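Local coordinates for phage-related conserved hypothetical protein, BB2244 (PDB 2BDV) that is of unknown function but belongs to the SOS response associated peptidase (SRAP) family, some relatives of which form covalent crosslinks with abasic sites in single-stranded DNA, at residues A74-I79 with I190-L195; L88-G93 with R186-L191; E12-I17 with D124-F129; I5-A10 with L55-W60; Y62-S67 with H82-K87. All blocks are in the same frame, centred on the assembly; numbering follows the deposited sequence.

In the fold
Contacts 1 and 2 share helix 184-191 and are continuous, with centres 9 Å apart: Ile79 CG2 of contact 1 touches Ile90 CD1 of contact 2 at 3.7 Å. Contact 5 joins this group through the loops that flank helix 76-80 in the chain, its centre 16 Å from that of contact 1 and 14 Å from that of contact 2, with Trp86 lying against Ala74 and Thr78. Contacts 3 and 4 form a second group, centres 11 Å apart, where the Tyr14 hydroxyl meets the backbone of residues 7-9 and Phe129 touches Ile5. The two groups do not touch, although nearest atoms of contacts 1 and 3 come within about 5 Å; contacts 3 and 5 have centres 28 Å apart.

Contact 1 of 5, residues A74-I79 with I190-L195; sequences AKLETI and ILRAGL
Leu76, in the first turn of helix 76-80, divides its two methyl groups between Leu191 and Arg192. Its CB points at the opposite segment, and CG stands anti to the backbone N (chi1 180°), which sends the fork outward from the helix. CD2 lies 3.5 Å from CG of Leu191 and is almost as near its CB; the two leucines run antiparallel, side by side. CD1 meets NH2 of Arg192 at 3.8 Å, where the arginine lies athwart the leucine. Arg192 folds back to this methyl through a bend in its chain at chi3 (40°), and its charge has a separate partner, since NH1 makes a salt bridge with Glu80. Farther along the helix, Ile79 brings its beta-branch to bear: CG2 touches CD2 of Leu191 at 3.7 Å, and CD1 comes within 3.9 Å of that same CD2. Beta-branching suits this place because it sets a methyl close to the helix backbone, within reach of a partner that Leu76 also grips. Val150 of strand 147-151 touches both Ile79 and Leu191, while Trp177 covers Leu191 from helix 171-178. Cohesion here is therefore essentially apolar, from shape and the exclusion of water; the exposed Arg192 lends its NH2 end to the rim of this apolar patch, while Glu80 meets its charge.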
# COMPACT_ATOMS: atom_id res chain seq x y z
N ALA A 74 1.10 5.33 5.85
CA ALA A 74 0.53 6.63 6.17
C ALA A 74 -0.65 6.45 7.12
O ALA A 74 -1.71 5.96 6.72
CB ALA A 74 0.08 7.34 4.89
N LYS A 75 -0.45 6.82 8.38
CA LYS A 75 -1.48 6.68 9.41
C LYS A 75 -2.79 7.36 9.03
O LYS A 75 -2.87 8.57 8.84
CB LYS A 75 -0.97 7.24 10.75
CG LYS A 75 -1.95 7.06 11.92
CD LYS A 75 -1.37 7.62 13.21
CE LYS A 75 -0.24 6.77 13.75
NZ LYS A 75 -0.75 5.52 14.38
N LEU A 76 -3.83 6.54 8.93
CA LEU A 76 -5.16 6.98 8.58
C LEU A 76 -5.59 8.23 9.34
O LEU A 76 -6.11 9.18 8.76
CB LEU A 76 -6.15 5.84 8.81
CG LEU A 76 -7.62 6.07 8.52
CD1 LEU A 76 -8.21 6.96 9.60
CD2 LEU A 76 -7.79 6.69 7.13
N GLU A 77 -5.38 8.23 10.65
CA GLU A 77 -5.79 9.37 11.45
C GLU A 77 -5.04 10.66 11.16
O GLU A 77 -5.62 11.74 11.21
CB GLU A 77 -5.67 9.04 12.93
CG GLU A 77 -6.31 10.09 13.80
CD GLU A 77 -6.54 9.60 15.19
OE1 GLU A 77 -5.53 9.31 15.88
OE2 GLU A 77 -7.72 9.51 15.60
N THR A 78 -3.74 10.56 10.86
CA THR A 78 -2.98 11.75 10.54
C THR A 78 -3.55 12.35 9.25
O THR A 78 -3.59 13.56 9.08
CB THR A 78 -1.48 11.45 10.38
OG1 THR A 78 -0.95 11.04 11.64
CG2 THR A 78 -0.73 12.69 9.90
N ILE A 79 -4.01 11.49 8.35
CA ILE A 79 -4.59 11.96 7.10
C ILE A 79 -5.95 12.61 7.39
O ILE A 79 -6.31 13.61 6.78
CB ILE A 79 -4.77 10.80 6.08
CG1 ILE A 79 -3.43 10.11 5.85
CG2 ILE A 79 -5.33 11.33 4.77
CD1 ILE A 79 -3.50 8.90 4.94
N ILE A 190 -13.73 8.29 2.07
CA ILE A 190 -13.47 7.01 1.41
C ILE A 190 -12.46 6.18 2.19
O ILE A 190 -12.63 4.97 2.35
CB ILE A 190 -12.92 7.24 -0.02
CG1 ILE A 190 -13.99 7.91 -0.88
CG2 ILE A 190 -12.51 5.91 -0.65
CD1 ILE A 190 -13.55 8.18 -2.31
N LEU A 191 -11.43 6.84 2.68
CA LEU A 191 -10.37 6.19 3.42
C LEU A 191 -10.82 5.29 4.57
O LEU A 191 -10.14 4.32 4.89
CB LEU A 191 -9.40 7.24 3.93
CG LEU A 191 -7.94 6.96 3.61
CD1 LEU A 191 -7.77 6.36 2.21
CD2 LEU A 191 -7.18 8.26 3.74
N ARG A 192 -11.95 5.60 5.19
CA ARG A 192 -12.42 4.77 6.29
C ARG A 192 -13.42 3.71 5.86
O ARG A 192 -14.03 3.04 6.70
CB ARG A 192 -13.02 5.62 7.41
CG ARG A 192 -13.97 6.70 6.96
CD ARG A 192 -14.56 7.41 8.16
NE ARG A 192 -13.56 7.63 9.22
CZ ARG A 192 -12.44 8.33 9.07
NH1 ARG A 192 -12.16 8.90 7.91
NH2 ARG A 192 -11.61 8.49 10.10
N ALA A 193 -13.59 3.54 4.56
CA ALA A 193 -14.51 2.54 4.04
C ALA A 193 -13.71 1.33 3.57
O ALA A 193 -14.10 0.64 2.63
CB ALA A 193 -15.32 3.11 2.88
N GLY A 194 -12.59 1.06 4.23
CA GLY A 194 -11.76 -0.07 3.86
C GLY A 194 -12.44 -1.41 4.11
O GLY A 194 -13.27 -1.53 5.01
N LEU A 195 -12.08 -2.41 3.32
CA LEU A 195 -12.64 -3.76 3.46
C LEU A 195 -12.45 -4.29 4.87
O LEU A 195 -11.40 -4.11 5.48
CB LEU A 195 -11.99 -4.73 2.46
CG LEU A 195 -12.47 -4.75 1.02
CD1 LEU A 195 -12.56 -3.34 0.47
CD2 LEU A 195 -11.51 -5.60 0.19

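Contact 2 of 5, residues L88-G93 with R186-L191; sequences LMIGTG and RAKEIL
Ile90 is the one residue of 88-93 that touches helix 184-191, and it does so through its longer branch. The apolar part of the contact is CD1 of Ile90 against CB of Ala187, 4.0 Å apart. CG1 is anti to the backbone N (chi1 -175°), a rotamer that carries the ethyl arm to Ala187. Alanine suits the facing position because its single methyl allows the loop to come close: the CA atoms of Ile90 and Ala187 are 7.4 Å apart. A looser contact adds to this, as CE of Lys188 lies 4.4 Å from CG1 of Ile90, while NZ lies beside the His82 ring and the side chain also touches Glu80.

The polar interactions do not span the two segments. On the side of the helix turned from the loop, Arg186 NH1 donates to Glu189 OE2 at 2.9 Å in a salt bridge; the carboxylate oxygen is near the guanidinium plane, although the bond is bent, with 139° at the hydrogen. CG1 of Ile190 lies 3.4 Å above one guanidinium face, displaced toward its rim. NE makes a further salt bridge to Glu176 of helix 171-178, so two carboxylates fix the guanidinium. In the loop, Gly93 N bonds to O of selenomethionine Met89 at 2.6 Å, an i+4 to i bond that curls the chain in a single helical-type turn before strand 94-99.

Ile79 and Trp177 also touch Ile90. In this alpha-beta fold helix 184-191 covers the mixed sheet, Leu191 touching Val150 and Ala130, and the loop before strand 94-99 docks on that helix through Ile90.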
# COMPACT_ATOMS: atom_id res chain seq x y z
N LEU A 88 -0.12 17.16 2.33
CA LEU A 88 0.44 17.70 1.10
C LEU A 88 0.20 16.81 -0.11
O LEU A 88 0.46 17.21 -1.25
CB LEU A 88 1.94 17.90 1.29
CG LEU A 88 2.35 18.72 2.53
CD1 LEU A 88 3.85 18.58 2.76
CD2 LEU A 88 1.96 20.18 2.36
N MSE A 89 -0.29 15.60 0.12
CA MSE A 89 -0.52 14.66 -0.96
C MSE A 89 -1.96 14.16 -1.05
O MSE A 89 -2.36 13.63 -2.08
CB MSE A 89 0.41 13.46 -0.79
CG MSE A 89 1.88 13.79 -0.95
SE MSE A 89 3.01 12.41 -0.19
CE MSE A 89 3.44 13.30 1.47
N ILE A 90 -2.72 14.34 0.02
CA ILE A 90 -4.10 13.89 0.04
C ILE A 90 -4.92 14.51 -1.09
O ILE A 90 -5.93 13.95 -1.53
CB ILE A 90 -4.76 14.20 1.40
CG1 ILE A 90 -6.17 13.61 1.43
CG2 ILE A 90 -4.76 15.71 1.65
CD1 ILE A 90 -6.18 12.10 1.20
N GLY A 91 -4.48 15.67 -1.58
CA GLY A 91 -5.19 16.33 -2.65
C GLY A 91 -4.77 15.92 -4.05
O GLY A 91 -5.62 15.61 -4.89
N THR A 92 -3.46 15.87 -4.29
CA THR A 92 -2.93 15.56 -5.62
C THR A 92 -2.00 14.35 -5.75
O THR A 92 -1.50 14.07 -6.84
CB THR A 92 -2.17 16.79 -6.15
OG1 THR A 92 -1.01 17.04 -5.33
CG2 THR A 92 -3.07 18.01 -6.07
N GLY A 93 -1.76 13.62 -4.66
CA GLY A 93 -0.89 12.47 -4.76
C GLY A 93 -1.55 11.12 -4.49
O GLY A 93 -0.86 10.15 -4.21
N ARG A 186 -13.86 14.42 0.26
CA ARG A 186 -14.45 13.17 -0.17
C ARG A 186 -13.42 12.05 -0.03
O ARG A 186 -13.76 10.93 0.33
CB ARG A 186 -14.93 13.27 -1.62
CG ARG A 186 -15.47 11.97 -2.22
CD ARG A 186 -16.63 11.39 -1.40
NE ARG A 186 -16.89 9.98 -1.73
CZ ARG A 186 -17.54 9.14 -0.93
NH1 ARG A 186 -18.00 9.56 0.24
NH2 ARG A 186 -17.71 7.88 -1.29
N ALA A 187 -12.16 12.38 -0.29
CA ALA A 187 -11.07 11.42 -0.19
C ALA A 187 -10.93 10.90 1.24
O ALA A 187 -10.72 9.71 1.47
CB ALA A 187 -9.76 12.05 -0.65
N LYS A 188 -11.03 11.81 2.20
CA LYS A 188 -10.90 11.40 3.59
C LYS A 188 -12.00 10.43 4.01
O LYS A 188 -11.73 9.46 4.71
CB LYS A 188 -10.87 12.64 4.48
CG LYS A 188 -9.55 13.40 4.36
CD LYS A 188 -9.65 14.79 4.94
CE LYS A 188 -8.34 15.54 4.77
NZ LYS A 188 -8.53 16.99 5.07
N GLU A 189 -13.23 10.67 3.56
CA GLU A 189 -14.34 9.78 3.89
C GLU A 189 -14.10 8.36 3.35
O GLU A 189 -14.24 7.37 4.07
CB GLU A 189 -15.66 10.31 3.32
CG GLU A 189 -16.25 11.51 4.06
CD GLU A 189 -17.50 12.05 3.39
OE1 GLU A 189 -18.19 12.91 4.00
OE2 GLU A 189 -17.79 11.63 2.25
N ILE A 190 -13.73 8.29 2.07
CA ILE A 190 -13.47 7.01 1.41
C ILE A 190 -12.46 6.18 2.19
O ILE A 190 -12.63 4.97 2.35
CB ILE A 190 -12.92 7.24 -0.02
CG1 ILE A 190 -13.99 7.91 -0.88
CG2 ILE A 190 -12.51 5.91 -0.65
CD1 ILE A 190 -13.55 8.18 -2.31
N LEU A 191 -11.43 6.84 2.68
CA LEU A 191 -10.37 6.19 3.42
C LEU A 191 -10.82 5.29 4.57
O LEU A 191 -10.14 4.32 4.89
CB LEU A 191 -9.40 7.24 3.93
CG LEU A 191 -7.94 6.96 3.61
CD1 LEU A 191 -7.77 6.36 2.21
CD2 LEU A 191 -7.18 8.26 3.74

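Contact 3 of 5, residues E12-I17 with D124-F129; sequences EDYVEI and DAPLLF
Ile17 and Tyr14, a turn apart on helix 11-18, pack on Pro126 and Leu128 of strand 126-133. From its CB, which points at the strand, Ile17 divides in two. CG2, anti to the backbone N, reaches CD1 of Leu128 at 4.3 Å, a loose contact. CG1, anti to the carbonyl carbon (chi1 -65°), serves as a spacer carrying CD1 onto the proline ring: CD1 lies 3.4 Å from CD of Pro126, tighter than ordinary van der Waals contact, and 3.6 Å from its CB. The two side chains are nearly perpendicular. Tyr14 meets the same ring from another direction, with the edge of its own ring: CE1 is 3.6 Å from CB of Pro126, which lies close to the tyrosine plane. Its OH hydrogen-bonds to Asp100, which satisfies the polar end of an otherwise apolar packing. Proline suits this place as a compact, conformationally restricted apolar ring that offers carbons to both partners. The helix and strand segments cross at 67°, their axes 9.1 Å apart at closest. Met45 of strand 43-46 touches both Tyr14 and Leu128, Pro98 of strand 94-99 touches Tyr14, and helix 171-178 borders the group through Pro171 and Ala174.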
# COMPACT_ATOMS: atom_id res chain seq x y z
N GLU A 12 -2.63 -7.01 -16.18
CA GLU A 12 -3.92 -6.71 -16.80
C GLU A 12 -5.08 -7.04 -15.86
O GLU A 12 -6.15 -6.46 -15.99
CB GLU A 12 -4.11 -7.46 -18.12
CG GLU A 12 -4.26 -8.96 -18.00
CD GLU A 12 -2.94 -9.68 -18.19
OE1 GLU A 12 -2.95 -10.93 -18.25
OE2 GLU A 12 -1.90 -8.99 -18.28
N ASP A 13 -4.87 -7.96 -14.92
CA ASP A 13 -5.93 -8.30 -13.98
C ASP A 13 -6.21 -7.13 -13.01
O ASP A 13 -7.36 -6.91 -12.64
CB ASP A 13 -5.59 -9.56 -13.18
CG ASP A 13 -5.66 -10.83 -14.02
OD1 ASP A 13 -5.34 -11.91 -13.48
OD2 ASP A 13 -6.05 -10.77 -15.21
N TYR A 14 -5.17 -6.40 -12.61
CA TYR A 14 -5.34 -5.27 -11.70
C TYR A 14 -6.15 -4.17 -12.36
O TYR A 14 -7.04 -3.59 -11.75
CB TYR A 14 -3.99 -4.70 -11.26
CG TYR A 14 -3.13 -5.65 -10.45
CD1 TYR A 14 -3.70 -6.46 -9.47
CD2 TYR A 14 -1.76 -5.76 -10.67
CE1 TYR A 14 -2.94 -7.36 -8.73
CE2 TYR A 14 -0.98 -6.65 -9.94
CZ TYR A 14 -1.58 -7.45 -8.97
OH TYR A 14 -0.83 -8.36 -8.27
N VAL A 15 -5.83 -3.88 -13.62
CA VAL A 15 -6.54 -2.85 -14.36
C VAL A 15 -8.00 -3.24 -14.57
O VAL A 15 -8.90 -2.41 -14.42
CB VAL A 15 -5.89 -2.62 -15.73
CG1 VAL A 15 -6.77 -1.74 -16.61
CG2 VAL A 15 -4.52 -1.99 -15.55
N GLU A 16 -8.23 -4.50 -14.92
CA GLU A 16 -9.58 -5.01 -15.16
C GLU A 16 -10.47 -4.81 -13.94
O GLU A 16 -11.66 -4.52 -14.08
CB GLU A 16 -9.50 -6.50 -15.55
CG GLU A 16 -10.84 -7.23 -15.70
CD GLU A 16 -11.70 -6.71 -16.85
OE1 GLU A 16 -12.82 -7.25 -17.03
OE2 GLU A 16 -11.28 -5.78 -17.57
N ILE A 17 -9.91 -4.96 -12.75
CA ILE A 17 -10.68 -4.78 -11.53
C ILE A 17 -10.96 -3.31 -11.23
O ILE A 17 -12.08 -2.95 -10.84
CB ILE A 17 -9.97 -5.42 -10.32
CG1 ILE A 17 -9.90 -6.93 -10.51
CG2 ILE A 17 -10.69 -5.05 -9.03
CD1 ILE A 17 -9.28 -7.67 -9.37
N ASP A 124 -10.21 -12.77 -1.83
CA ASP A 124 -10.68 -13.65 -2.89
C ASP A 124 -10.33 -13.09 -4.27
O ASP A 124 -10.65 -13.69 -5.29
CB ASP A 124 -12.20 -13.83 -2.76
CG ASP A 124 -12.58 -14.52 -1.47
OD1 ASP A 124 -13.69 -14.25 -0.94
OD2 ASP A 124 -11.79 -15.35 -0.97
N ALA A 125 -9.67 -11.94 -4.28
CA ALA A 125 -9.27 -11.29 -5.53
C ALA A 125 -8.26 -10.19 -5.22
O ALA A 125 -8.07 -9.83 -4.06
CB ALA A 125 -10.50 -10.69 -6.22
N PRO A 126 -7.57 -9.67 -6.25
CA PRO A 126 -6.57 -8.61 -6.08
C PRO A 126 -7.11 -7.46 -5.24
O PRO A 126 -8.25 -7.03 -5.41
CB PRO A 126 -6.27 -8.19 -7.52
CG PRO A 126 -6.39 -9.49 -8.26
CD PRO A 126 -7.66 -10.09 -7.67
N LEU A 127 -6.27 -6.95 -4.35
CA LEU A 127 -6.67 -5.87 -3.46
C LEU A 127 -6.21 -4.51 -4.00
O LEU A 127 -5.19 -4.41 -4.68
CB LEU A 127 -6.08 -6.11 -2.08
CG LEU A 127 -6.11 -7.57 -1.62
CD1 LEU A 127 -5.32 -7.68 -0.33
CD2 LEU A 127 -7.54 -8.07 -1.43
N LEU A 128 -6.96 -3.46 -3.68
CA LEU A 128 -6.60 -2.13 -4.13
C LEU A 128 -6.24 -1.28 -2.92
O LEU A 128 -7.12 -0.66 -2.32
CB LEU A 128 -7.76 -1.50 -4.92
CG LEU A 128 -8.33 -2.35 -6.07
CD1 LEU A 128 -9.51 -1.62 -6.72
CD2 LEU A 128 -7.27 -2.65 -7.10
N PHE A 129 -4.96 -1.27 -2.54
CA PHE A 129 -4.53 -0.50 -1.37
C PHE A 129 -4.48 0.98 -1.72
O PHE A 129 -3.97 1.36 -2.76
CB PHE A 129 -3.13 -0.92 -0.86
CG PHE A 129 -3.05 -2.35 -0.36
CD1 PHE A 129 -4.20 -3.07 -0.05
CD2 PHE A 129 -1.81 -2.97 -0.22
CE1 PHE A 129 -4.11 -4.39 0.37
CE2 PHE A 129 -1.72 -4.29 0.20
CZ PHE A 129 -2.87 -5.00 0.50

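Contact 4 of 5, residues I5-A10 with L55-W60; sequences IAQKSA and LARLPW
The indole of Trp60 meets Ile5 obliquely, CZ3 lying 4.2 Å from CG1, while Phe147 stacks on the same indole. NE1 of Trp60 is spent on the backbone O of Ile72, so the ring's one polar atom is satisfied inside the protein. The guanidinium of Arg57 is the second flat group: water 1 sits at its edge, in its plane, accepting a weak bond of 3.3 Å from NH1. That water also donates to OE1 of Gln7 at 2.6 Å, so it links two groups too far apart for a direct bond, with 4.5 Å between Gln7 OE1 and Arg57 NH1.

Strand 5-7 pairs with 101-107 in an antiparallel sheet and also makes backbone bonds to Ile36 and Arg33, whereas strand 54-57 forms a two-stranded antiparallel pair with 43-46. The nearest CA atoms, of Ile5 and Trp60, are 10.9 Å apart, so the two pieces meet through side chains and not as paired strands.

On Ile5 the first torsion (60°) puts CG1 between the backbone N and the carbonyl carbon, and from there it reaches CZ3, the isoleucine and the indole pointing in opposing senses. A long amide suits Gln7: NE2 bonds to the carbonyls of Pro98 and Leu43, leaving OE1 for the water, while Arg57 NH1 also donates to Arg41 O.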
# COMPACT_ATOMS: atom_id res chain seq x y z
N ILE A 5 4.49 -6.82 0.68
CA ILE A 5 3.28 -7.16 -0.07
C ILE A 5 3.62 -8.17 -1.16
O ILE A 5 4.79 -8.50 -1.39
CB ILE A 5 2.65 -5.93 -0.77
CG1 ILE A 5 3.65 -5.33 -1.75
CG2 ILE A 5 2.14 -4.94 0.26
CD1 ILE A 5 3.07 -4.24 -2.66
N ALA A 6 2.58 -8.64 -1.84
CA ALA A 6 2.75 -9.59 -2.93
C ALA A 6 1.97 -9.16 -4.17
O ALA A 6 0.79 -8.84 -4.08
CB ALA A 6 2.31 -10.99 -2.49
N GLN A 7 2.65 -9.13 -5.31
CA GLN A 7 2.04 -8.80 -6.60
C GLN A 7 2.36 -9.96 -7.54
O GLN A 7 3.37 -9.95 -8.25
CB GLN A 7 2.61 -7.49 -7.17
CG GLN A 7 2.19 -6.24 -6.39
CD GLN A 7 2.65 -4.95 -7.06
OE1 GLN A 7 3.70 -4.90 -7.70
NE2 GLN A 7 1.86 -3.89 -6.90
N LYS A 8 1.49 -10.96 -7.53
CA LYS A 8 1.68 -12.14 -8.36
C LYS A 8 0.73 -12.32 -9.54
O LYS A 8 0.99 -13.13 -10.43
CB LYS A 8 1.67 -13.39 -7.48
CG LYS A 8 0.68 -13.37 -6.34
CD LYS A 8 1.04 -14.46 -5.34
CE LYS A 8 -0.06 -14.66 -4.31
NZ LYS A 8 0.29 -15.75 -3.35
N SER A 9 -0.37 -11.57 -9.56
CA SER A 9 -1.31 -11.67 -10.67
C SER A 9 -0.80 -10.89 -11.86
O SER A 9 0.07 -10.03 -11.74
CB SER A 9 -2.68 -11.10 -10.28
OG SER A 9 -3.30 -11.90 -9.30
N ALA A 10 -1.34 -11.21 -13.03
CA ALA A 10 -0.97 -10.52 -14.25
C ALA A 10 -1.39 -9.07 -14.10
O ALA A 10 -2.45 -8.78 -13.55
CB ALA A 10 -1.69 -11.15 -15.44
N LEU A 55 -0.86 2.62 -15.35
CA LEU A 55 -0.33 1.50 -14.60
C LEU A 55 1.18 1.64 -14.75
O LEU A 55 1.73 1.38 -15.82
CB LEU A 55 -0.80 0.18 -15.22
CG LEU A 55 -0.24 -1.09 -14.58
CD1 LEU A 55 -0.88 -1.29 -13.22
CD2 LEU A 55 -0.51 -2.30 -15.46
N ALA A 56 1.84 2.07 -13.67
CA ALA A 56 3.28 2.28 -13.67
C ALA A 56 3.93 1.88 -12.35
O ALA A 56 3.25 1.62 -11.36
CB ALA A 56 3.60 3.74 -13.97
N ARG A 57 5.26 1.85 -12.34
CA ARG A 57 6.02 1.48 -11.16
C ARG A 57 6.54 2.71 -10.45
O ARG A 57 7.30 3.50 -11.01
CB ARG A 57 7.18 0.56 -11.53
CG ARG A 57 6.74 -0.81 -12.00
CD ARG A 57 7.91 -1.74 -12.21
NE ARG A 57 7.46 -3.10 -12.53
CZ ARG A 57 7.08 -4.00 -11.62
NH1 ARG A 57 7.10 -3.70 -10.33
NH2 ARG A 57 6.67 -5.19 -12.01
N LEU A 58 6.14 2.87 -9.20
CA LEU A 58 6.58 4.02 -8.41
C LEU A 58 7.37 3.50 -7.21
O LEU A 58 7.18 2.36 -6.78
CB LEU A 58 5.35 4.83 -7.97
CG LEU A 58 4.81 5.91 -8.93
CD1 LEU A 58 4.69 5.37 -10.34
CD2 LEU A 58 3.46 6.39 -8.42
N PRO A 59 8.28 4.32 -6.67
CA PRO A 59 9.10 3.96 -5.52
C PRO A 59 8.30 3.91 -4.22
O PRO A 59 7.62 4.88 -3.86
CB PRO A 59 10.14 5.08 -5.47
CG PRO A 59 10.22 5.54 -6.86
CD PRO A 59 8.79 5.55 -7.31
N TRP A 60 8.40 2.78 -3.52
CA TRP A 60 7.72 2.58 -2.25
C TRP A 60 8.66 3.05 -1.14
O TRP A 60 9.74 2.49 -0.97
CB TRP A 60 7.38 1.09 -2.06
CG TRP A 60 6.59 0.80 -0.82
CD1 TRP A 60 5.91 1.70 -0.05
CD2 TRP A 60 6.35 -0.49 -0.24
NE1 TRP A 60 5.26 1.06 0.97
CE2 TRP A 60 5.51 -0.29 0.88
CE3 TRP A 60 6.75 -1.80 -0.55
CZ2 TRP A 60 5.07 -1.34 1.69
CZ3 TRP A 60 6.32 -2.84 0.25
CH2 TRP A 60 5.48 -2.61 1.36
O HOH W 1 5.70 -6.26 -8.76

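Contact 5 of 5, residues Y62-S67 with H82-K87; sequences YKPHGS and HGWPWK
Tyr62 turns its ring edge to Pro85 and meets Trp86 obliquely. CG of Pro85 lies in line with the tyrosine plane, 3.9 Å from CE2, while the neighbouring CD2 meets CZ3 of Trp86 at 3.9 Å. Tyrosine and indole are inclined to each other, their planes at 51° and centroids 5.9 Å apart. The first torsion of Tyr62 places CG anti to the backbone N (chi1 179°), extending the ring toward the other loop. The second meeting is Pro64 with Trp84: the CB corner of the proline ring stands 3.8 Å from both CZ2 and CH2, obliquely against this outer end of the indole, the two side chains crossing at about a right angle.

Pro85 is itself a wedge between tryptophans, for its CB lies over the centre of the Trp84 ring, 3.4 Å above the plane, and its CD lies off-centre over Trp86. The peptide bond before Pro85 is cis, a geometry well suited to folding a proline back onto the preceding aromatic ring. In the other loop, Pro64 N lies over the centre of the Tyr62 ring.

Beyond, selenomethionine Met89 and Ala134 touch Tyr62, Met71 meets Pro64 and Trp86, and Trp86 rests on Thr78 and Ile79 of helix 76-80 and also packs on Ala74 of strand 73-75.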
# COMPACT_ATOMS: atom_id res chain seq x y z
N TYR A 62 8.58 6.88 1.32
CA TYR A 62 8.68 8.34 1.26
C TYR A 62 9.64 8.96 2.27
O TYR A 62 9.52 8.74 3.48
CB TYR A 62 7.29 8.99 1.43
CG TYR A 62 7.29 10.51 1.40
CD1 TYR A 62 7.82 11.21 0.32
CD2 TYR A 62 6.78 11.25 2.47
CE1 TYR A 62 7.84 12.60 0.30
CE2 TYR A 62 6.79 12.65 2.45
CZ TYR A 62 7.33 13.31 1.37
OH TYR A 62 7.38 14.70 1.35
N LYS A 63 10.58 9.74 1.75
CA LYS A 63 11.59 10.41 2.55
C LYS A 63 11.47 11.93 2.44
O LYS A 63 11.94 12.53 1.48
CB LYS A 63 12.99 10.00 2.09
CG LYS A 63 14.11 10.67 2.85
CD LYS A 63 15.48 10.27 2.31
CE LYS A 63 15.68 10.74 0.88
NZ LYS A 63 16.95 10.19 0.31
N PRO A 64 10.83 12.57 3.44
CA PRO A 64 10.66 14.03 3.43
C PRO A 64 11.98 14.77 3.23
O PRO A 64 13.01 14.38 3.80
CB PRO A 64 10.04 14.31 4.80
CG PRO A 64 10.63 13.23 5.65
CD PRO A 64 10.47 12.02 4.75
N HIS A 65 11.94 15.82 2.42
CA HIS A 65 13.12 16.63 2.11
C HIS A 65 13.94 17.05 3.34
O HIS A 65 15.17 17.08 3.29
CB HIS A 65 12.71 17.88 1.32
CG HIS A 65 13.86 18.70 0.83
ND1 HIS A 65 13.78 20.06 0.64
CD2 HIS A 65 15.12 18.34 0.48
CE1 HIS A 65 14.94 20.51 0.20
NE2 HIS A 65 15.77 19.49 0.09
N GLY A 66 13.25 17.36 4.44
CA GLY A 66 13.92 17.80 5.65
C GLY A 66 14.11 16.82 6.80
O GLY A 66 14.33 17.25 7.94
N SER A 67 14.02 15.52 6.53
CA SER A 67 14.22 14.53 7.58
C SER A 67 14.84 13.23 7.07
O SER A 67 14.99 13.03 5.87
CB SER A 67 12.91 14.25 8.32
OG SER A 67 12.74 15.14 9.41
N HIS A 82 -5.71 15.86 8.91
CA HIS A 82 -4.98 16.66 7.93
C HIS A 82 -3.63 17.08 8.50
O HIS A 82 -3.32 18.27 8.60
CB HIS A 82 -5.81 17.89 7.54
CG HIS A 82 -5.43 18.48 6.22
ND1 HIS A 82 -4.80 19.70 6.09
CD2 HIS A 82 -5.60 18.01 4.96
CE1 HIS A 82 -4.60 19.95 4.81
NE2 HIS A 82 -5.07 18.94 4.10
N GLY A 83 -2.82 16.10 8.87
CA GLY A 83 -1.52 16.39 9.43
C GLY A 83 -0.37 16.14 8.48
O GLY A 83 -0.55 15.58 7.39
N TRP A 84 0.82 16.56 8.90
CA TRP A 84 2.05 16.41 8.13
C TRP A 84 2.43 14.93 8.08
O TRP A 84 2.27 14.20 9.06
CB TRP A 84 3.18 17.20 8.81
CG TRP A 84 4.47 17.32 8.01
CD1 TRP A 84 4.71 18.18 6.97
CD2 TRP A 84 5.67 16.54 8.17
NE1 TRP A 84 5.99 17.97 6.48
CE2 TRP A 84 6.59 16.98 7.20
CE3 TRP A 84 6.05 15.52 9.05
CZ2 TRP A 84 7.87 16.43 7.07
CZ3 TRP A 84 7.32 14.96 8.92
CH2 TRP A 84 8.22 15.42 7.94
N PRO A 85 2.95 14.46 6.93
CA PRO A 85 3.14 15.28 5.73
C PRO A 85 2.09 14.96 4.68
O PRO A 85 2.06 15.55 3.61
CB PRO A 85 4.53 14.87 5.28
CG PRO A 85 4.48 13.40 5.52
CD PRO A 85 3.83 13.29 6.90
N TRP A 86 1.23 14.00 5.01
CA TRP A 86 0.19 13.57 4.09
C TRP A 86 -0.76 14.68 3.65
O TRP A 86 -1.37 14.57 2.59
CB TRP A 86 -0.58 12.41 4.74
CG TRP A 86 0.36 11.42 5.36
CD1 TRP A 86 0.36 10.99 6.66
CD2 TRP A 86 1.48 10.78 4.73
NE1 TRP A 86 1.40 10.13 6.87
CE2 TRP A 86 2.11 9.98 5.71
CE3 TRP A 86 2.01 10.81 3.44
CZ2 TRP A 86 3.25 9.21 5.44
CZ3 TRP A 86 3.15 10.04 3.16
CH2 TRP A 86 3.75 9.25 4.17
N LYS A 87 -0.88 15.74 4.43
CA LYS A 87 -1.78 16.83 4.06
C LYS A 87 -1.35 17.46 2.74
O LYS A 87 -2.10 18.19 2.11
CB LYS A 87 -1.81 17.91 5.15
CG LYS A 87 -0.46 18.59 5.40
CD LYS A 87 -0.53 19.57 6.58
CE LYS A 87 0.86 19.93 7.08
NZ LYS A 87 0.85 20.95 8.17